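Local structure of lipoprotein (3CX3) at residues P170-A175 and E274-L279; I230-N235 and V240-V245. The protein binds zinc and probably serves as the surface-anchored solute-binding lipoprotein that delivers the metal to an ABC transporter of the pneumococcus. One frame throughout, in Å; residues are numbered along the deposited sequence.

Contact 1: residues P170-A175 and E274-L279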
loop_
_atom_site.group_PDB
_atom_site.type_symbol
_atom_site.label_atom_id
_atom_site.label_comp_id
_atom_site.label_asym_id
_atom_site.label_seq_id
_atom_site.Cartn_x
_atom_site.Cartn_y
_atom_site.Cartn_z
ATOM N N PRO A 170 5.267 10.675 19.009
ATOM C CA PRO A 170 5.014 11.949 19.691
ATOM C C PRO A 170 4.214 12.956 18.872
ATOM O O PRO A 170 3.268 13.532 19.403
ATOM C CB PRO A 170 6.423 12.477 19.987
ATOM C CG PRO A 170 7.243 11.245 20.071
ATOM C CD PRO A 170 6.714 10.413 18.940
ATOM N N LYS A 171 4.583 13.163 17.607
ATOM C CA LYS A 171 3.842 14.059 16.710
ATOM C C LYS A 171 2.338 13.851 16.877
ATOM O O LYS A 171 1.598 14.780 17.205
ATOM C CB LYS A 171 4.223 13.802 15.249
ATOM C CG LYS A 171 5.710 13.732 14.982
ATOM C CD LYS A 171 6.179 14.821 14.040
ATOM C CE LYS A 171 7.686 14.706 13.834
ATOM N NZ LYS A 171 8.155 15.516 12.682
ATOM N N PHE A 172 1.905 12.610 16.674
ATOM C CA PHE A 172 0.490 12.253 16.754
ATOM C C PHE A 172 -0.034 12.203 18.189
ATOM O O PHE A 172 -1.237 12.242 18.405
ATOM C CB PHE A 172 0.224 10.928 16.030
ATOM C CG PHE A 172 0.626 10.927 14.571
ATOM C CD1 PHE A 172 -0.135 11.603 13.617
ATOM C CD2 PHE A 172 1.743 10.227 14.146
ATOM C CE1 PHE A 172 0.225 11.582 12.272
ATOM C CE2 PHE A 172 2.109 10.214 12.808
ATOM C CZ PHE A 172 1.352 10.890 11.877
ATOM N N GLU A 173 0.862 12.123 19.164
ATOM C CA GLU A 173 0.471 12.171 20.562
ATOM C C GLU A 173 -0.096 13.542 20.902
ATOM O O GLU A 173 -1.211 13.648 21.412
ATOM C CB GLU A 173 1.675 11.903 21.457
ATOM C CG GLU A 173 1.314 11.385 22.825
ATOM C CD GLU A 173 0.907 9.938 22.767
ATOM O OE1 GLU A 173 -0.272 9.646 23.064
ATOM O OE2 GLU A 173 1.760 9.102 22.394
ATOM N N LYS A 174 0.682 14.583 20.607
ATOM C CA LYS A 174 0.320 15.971 20.908
ATOM C C LYS A 174 -1.036 16.342 20.311
ATOM O O LYS A 174 -1.591 17.405 20.606
ATOM C CB LYS A 174 1.403 16.918 20.390
ATOM C CG LYS A 174 2.620 17.053 21.314
ATOM C CD LYS A 174 3.931 17.094 20.528
ATOM C CE LYS A 174 3.942 18.199 19.470
ATOM N NZ LYS A 174 4.500 17.681 18.175
ATOM N N ALA A 175 -1.548 15.432 19.483
ATOM C CA ALA A 175 -2.824 15.548 18.800
ATOM C C ALA A 175 -2.973 16.892 18.119
ATOM O O ALA A 175 -2.243 17.184 17.179
ATOM C CB ALA A 175 -3.994 15.259 19.749
ATOM N N GLU A 274 7.039 10.864 4.006
ATOM C CA GLU A 274 6.626 12.156 3.440
ATOM C C GLU A 274 5.120 12.406 3.623
ATOM O O GLU A 274 4.701 13.495 3.993
ATOM C CB GLU A 274 7.016 12.286 1.975
ATOM C CG GLU A 274 6.319 13.460 1.308
ATOM C CD GLU A 274 6.823 13.752 -0.077
ATOM O OE1 GLU A 274 7.190 14.926 -0.322
ATOM O OE2 GLU A 274 6.855 12.817 -0.915
ATOM N N ASN A 275 4.309 11.391 3.365
ATOM C CA ASN A 275 2.882 11.518 3.608
ATOM C C ASN A 275 2.573 11.488 5.094
ATOM O O ASN A 275 1.557 12.016 5.525
ATOM C CB ASN A 275 2.102 10.454 2.842
ATOM C CG ASN A 275 2.292 10.573 1.345
ATOM O OD1 ASN A 275 1.788 11.509 0.711
ATOM N ND2 ASN A 275 3.044 9.636 0.771
HETATM N N MSE A 276 3.463 10.908 5.888
HETATM C CA MSE A 276 3.305 10.989 7.332
HETATM C C MSE A 276 3.537 12.397 7.856
HETATM O O MSE A 276 2.868 12.804 8.810
HETATM C CB MSE A 276 4.163 9.961 8.037
HETATM C CG MSE A 276 3.612 8.576 7.855
HETATM SE SE MSE A 276 4.734 7.230 8.639
HETATM C CE MSE A 276 4.406 7.574 10.530
ATOM N N SER A 277 4.457 13.133 7.220
ATOM C CA SER A 277 4.637 14.580 7.442
ATOM C C SER A 277 3.328 15.333 7.289
ATOM O O SER A 277 2.794 15.916 8.240
ATOM C CB SER A 277 5.599 15.176 6.408
ATOM O OG SER A 277 6.946 14.985 6.755
ATOM N N ILE A 278 2.841 15.324 6.054
ATOM C CA ILE A 278 1.628 16.007 5.653
ATOM C C ILE A 278 0.529 15.805 6.698
ATOM O O ILE A 278 0.056 16.779 7.286
ATOM C CB ILE A 278 1.221 15.558 4.222
ATOM C CG1 ILE A 278 2.314 15.979 3.227
ATOM C CG2 ILE A 278 -0.150 16.122 3.808
ATOM C CD1 ILE A 278 2.335 15.180 1.925
ATOM N N LEU A 279 0.178 14.549 6.967
ATOM C CA LEU A 279 -0.873 14.223 7.937
ATOM C C LEU A 279 -0.628 14.794 9.348
ATOM O O LEU A 279 -1.534 15.374 9.960
ATOM C CB LEU A 279 -1.105 12.709 8.004
ATOM C CG LEU A 279 -2.275 12.241 8.883
ATOM C CD1 LEU A 279 -3.607 12.806 8.370
ATOM C CD2 LEU A 279 -2.331 10.707 8.996
#

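Contact 2: residues I230-N235 and V240-V245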
loop_
_atom_site.group_PDB
_atom_site.type_symbol
_atom_site.label_atom_id
_atom_site.label_comp_id
_atom_site.label_asym_id
_atom_site.label_seq_id
_atom_site.Cartn_x
_atom_site.Cartn_y
_atom_site.Cartn_z
ATOM N N ILE A 230 -9.912 17.847 3.449
ATOM C CA ILE A 230 -10.146 16.520 2.921
ATOM C C ILE A 230 -8.877 16.161 2.145
ATOM O O ILE A 230 -8.340 16.992 1.404
ATOM C CB ILE A 230 -11.454 16.413 2.080
ATOM C CG1 ILE A 230 -11.602 17.587 1.113
ATOM C CG2 ILE A 230 -12.687 16.363 2.999
ATOM C CD1 ILE A 230 -12.818 17.486 0.214
ATOM N N PHE A 231 -8.360 14.960 2.375
ATOM C CA PHE A 231 -7.145 14.519 1.708
ATOM C C PHE A 231 -7.452 13.712 0.436
ATOM O O PHE A 231 -7.870 12.557 0.507
ATOM C CB PHE A 231 -6.268 13.693 2.656
ATOM C CG PHE A 231 -5.643 14.483 3.771
ATOM C CD1 PHE A 231 -4.577 15.353 3.524
ATOM C CD2 PHE A 231 -6.099 14.337 5.085
ATOM C CE1 PHE A 231 -3.975 16.079 4.576
ATOM C CE2 PHE A 231 -5.515 15.061 6.148
ATOM C CZ PHE A 231 -4.445 15.926 5.890
ATOM N N THR A 232 -7.242 14.329 -0.727
ATOM C CA THR A 232 -7.390 13.626 -1.993
ATOM C C THR A 232 -6.078 13.003 -2.411
ATOM O O THR A 232 -5.076 13.141 -1.722
ATOM C CB THR A 232 -7.865 14.549 -3.134
ATOM O OG1 THR A 232 -7.102 15.764 -3.134
ATOM C CG2 THR A 232 -9.331 14.863 -2.989
ATOM N N GLU A 233 -6.111 12.289 -3.531
ATOM C CA GLU A 233 -4.905 11.913 -4.257
ATOM C C GLU A 233 -4.840 12.711 -5.558
ATOM O O GLU A 233 -5.698 13.552 -5.835
ATOM C CB GLU A 233 -4.902 10.421 -4.583
ATOM C CG GLU A 233 -5.280 9.492 -3.436
ATOM C CD GLU A 233 -6.164 8.347 -3.912
ATOM O OE1 GLU A 233 -6.435 8.295 -5.133
ATOM O OE2 GLU A 233 -6.595 7.508 -3.083
ATOM N N SER A 234 -3.804 12.459 -6.348
ATOM C CA SER A 234 -3.761 12.953 -7.723
ATOM C C SER A 234 -4.821 12.163 -8.466
ATOM O O SER A 234 -5.875 12.703 -8.825
ATOM C CB SER A 234 -2.389 12.716 -8.360
ATOM O OG SER A 234 -2.486 12.765 -9.778
ATOM N N ASN A 235 -4.496 10.880 -8.683
ATOM C CA ASN A 235 -5.422 9.812 -9.055
ATOM C C ASN A 235 -6.839 10.353 -9.142
ATOM O O ASN A 235 -7.646 10.199 -8.212
ATOM C CB ASN A 235 -5.303 8.644 -8.054
ATOM C CG ASN A 235 -3.829 8.282 -7.714
ATOM O OD1 ASN A 235 -3.519 7.852 -6.593
ATOM N ND2 ASN A 235 -2.930 8.451 -8.688
ATOM N N VAL A 240 -15.902 13.280 -6.418
ATOM C CA VAL A 240 -16.775 13.104 -5.262
ATOM C C VAL A 240 -16.157 13.670 -3.959
ATOM O O VAL A 240 -16.880 14.002 -3.017
ATOM C CB VAL A 240 -17.343 11.637 -5.201
ATOM C CG1 VAL A 240 -16.455 10.694 -5.974
ATOM C CG2 VAL A 240 -17.594 11.149 -3.776
ATOM N N ALA A 241 -14.832 13.832 -3.959
ATOM C CA ALA A 241 -14.121 14.598 -2.931
ATOM C C ALA A 241 -14.149 16.095 -3.233
ATOM O O ALA A 241 -14.734 16.847 -2.475
ATOM C CB ALA A 241 -12.694 14.111 -2.768
ATOM N N GLU A 242 -13.526 16.530 -4.333
ATOM C CA GLU A 242 -13.623 17.926 -4.773
ATOM C C GLU A 242 -14.955 18.524 -4.340
ATOM O O GLU A 242 -15.008 19.569 -3.688
ATOM C CB GLU A 242 -13.532 18.029 -6.300
ATOM C CG GLU A 242 -12.200 18.512 -6.875
ATOM C CD GLU A 242 -11.291 17.373 -7.294
ATOM O OE1 GLU A 242 -10.299 17.131 -6.580
ATOM O OE2 GLU A 242 -11.564 16.717 -8.326
ATOM N N THR A 243 -16.031 17.831 -4.696
ATOM C CA THR A 243 -17.390 18.301 -4.464
ATOM C C THR A 243 -17.820 18.064 -3.001
ATOM O O THR A 243 -18.907 17.552 -2.719
ATOM C CB THR A 243 -18.372 17.677 -5.502
ATOM O OG1 THR A 243 -18.424 16.260 -5.324
ATOM C CG2 THR A 243 -17.918 17.968 -6.952
ATOM N N LEU A 244 -16.943 18.463 -2.082
ATOM C CA LEU A 244 -17.098 18.231 -0.644
ATOM C C LEU A 244 -16.462 19.402 0.080
ATOM O O LEU A 244 -16.842 19.749 1.197
ATOM C CB LEU A 244 -16.400 16.937 -0.238
ATOM C CG LEU A 244 -16.968 16.135 0.925
ATOM C CD1 LEU A 244 -18.103 15.295 0.420
ATOM C CD2 LEU A 244 -15.881 15.261 1.498
ATOM N N VAL A 245 -15.452 19.976 -0.562
ATOM C CA VAL A 245 -15.109 21.360 -0.342
ATOM C C VAL A 245 -16.283 22.062 -0.998
ATOM O O VAL A 245 -16.978 22.867 -0.374
ATOM C CB VAL A 245 -13.831 21.767 -1.110
ATOM C CG1 VAL A 245 -13.188 23.005 -0.487
ATOM C CG2 VAL A 245 -12.840 20.622 -1.172
#

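Contact 1: residues P170-A175 and E274-L279
Phe172 reaches across from helix 147-173 to helix 268-281 and brings the far end of its ring against Met276 and Leu279, two residues set about one turn apart on the helix that receives it. CG stands anti to the carbonyl carbon (chi1 -58°), and this directs the ring outward from segment 170-175, so that its CZ comes to 3.9 Å from Met276 O. Met276, modelled as selenomethionine, approaches on a different line: the chain bends at its last torsion (chi3 72°) and sends the terminal methyl toward the ring, Met276 CE lying 4.2 Å from Phe172 CE2. The two side chains cross at about a right angle. Leu279 meets ring atom CE1, on the other side of CZ, its CD2 methyl 4.2 Å from Phe172 CE1 and set obliquely to the ring.

The helix that carries Phe172, 147-173, is the long one that spans the two lobes in metal-binding lipoproteins of this family, and the contact joins its C-terminal part to helix 268-281 near the end of the chain. No hydrogen bond crosses between the two segments, and only 143 Å² is buried in all. A broad, flat ring suits this place because it can bridge backbones whose CA atoms, Phe172 to Leu279, come no nearer than 9.1 Å. The flexible, unbranched Met276 also fills in around neighbouring shapes, touching Leu164 and Phe168 of the long helix as well as Leu190. On the Phe172 side, the ring of Phe194 meets it with planes inclined at about 45°, and Leu196 adds a further apolar neighbour.

Contact 2: residues I230-N235 and V240-V245
The carbonyl oxygen of Glu242 takes two backbone N-H groups of its own segment: Leu244 N at 2.7 Å and, weakly, Val245 N at 3.2 Å from Glu242 O. The shorter bond closes an inverse gamma turn centred on Thr243. Leu244, the last residue of the turn, and Val245 after it both meet Ile230 of the strand. CG1 of Ile230 sits between the backbone N and the carbonyl carbon (chi1 45°), the less usual choice, and the extended branch carries CD1 into the helix. There Ile230 CD1 lies 3.4 Å from Val245 CG2. The second branch works separately: Ile230 CG2 packs 3.7 Å from Leu244 CD2. With two arms leaving one CB, a beta-branched isoleucine can touch Val245 with one arm and Leu244 with the other.

These segments are the first strand and the helix of a beta-alpha-beta unit, strand 230-232, helix 239-245 and strand 252-254, with the axes of strand 230-232 and helix 240-245 9.1 Å apart and running at 151° to each other. At the far end of the strand Thr232 turns its methyl to the helix, CG2 coming 3.5 Å from Ala241 CB; so small a residue as alanine lets strand and helix approach closely here. No hydrogen bond passes between the segments. The carboxylate of Glu242 instead forms a salt bridge with Lys239. Where the strand gives way to loop, Glu233 OE2 accepts a hydrogen bond from ND1 of His184, a zinc ligand together with His44, His120 and Glu259. Glu233 is thus a second-shell residue that helps fix the turn of that imidazole and would probably make it a stronger donor to the metal.

Contacts 1 and 2 have centres 20 Å apart, and contact 2 is nested along the chain within the loop that contact 1 closes: 170-175 comes first, then 230-235, 240-245 and finally 274-279. The parallel sheet of strands 198-200, 180-182, 230-232 and 252-254 connects them. Phe231 points to the side of strand 230-232 away from helix 239-245 and touches helix 268-281, with Phe231 CE2 3.7 Å from Leu279 CD1. Helices thus cover both faces of the sheet, and helix 268-281 lies between the sheet and the C-terminal part of helix 147-173. The zinc ligand His184 follows strand 180-182 of this same sheet, and the side chain of Thr232 in contact 2 is about 13 Å from the zinc ion.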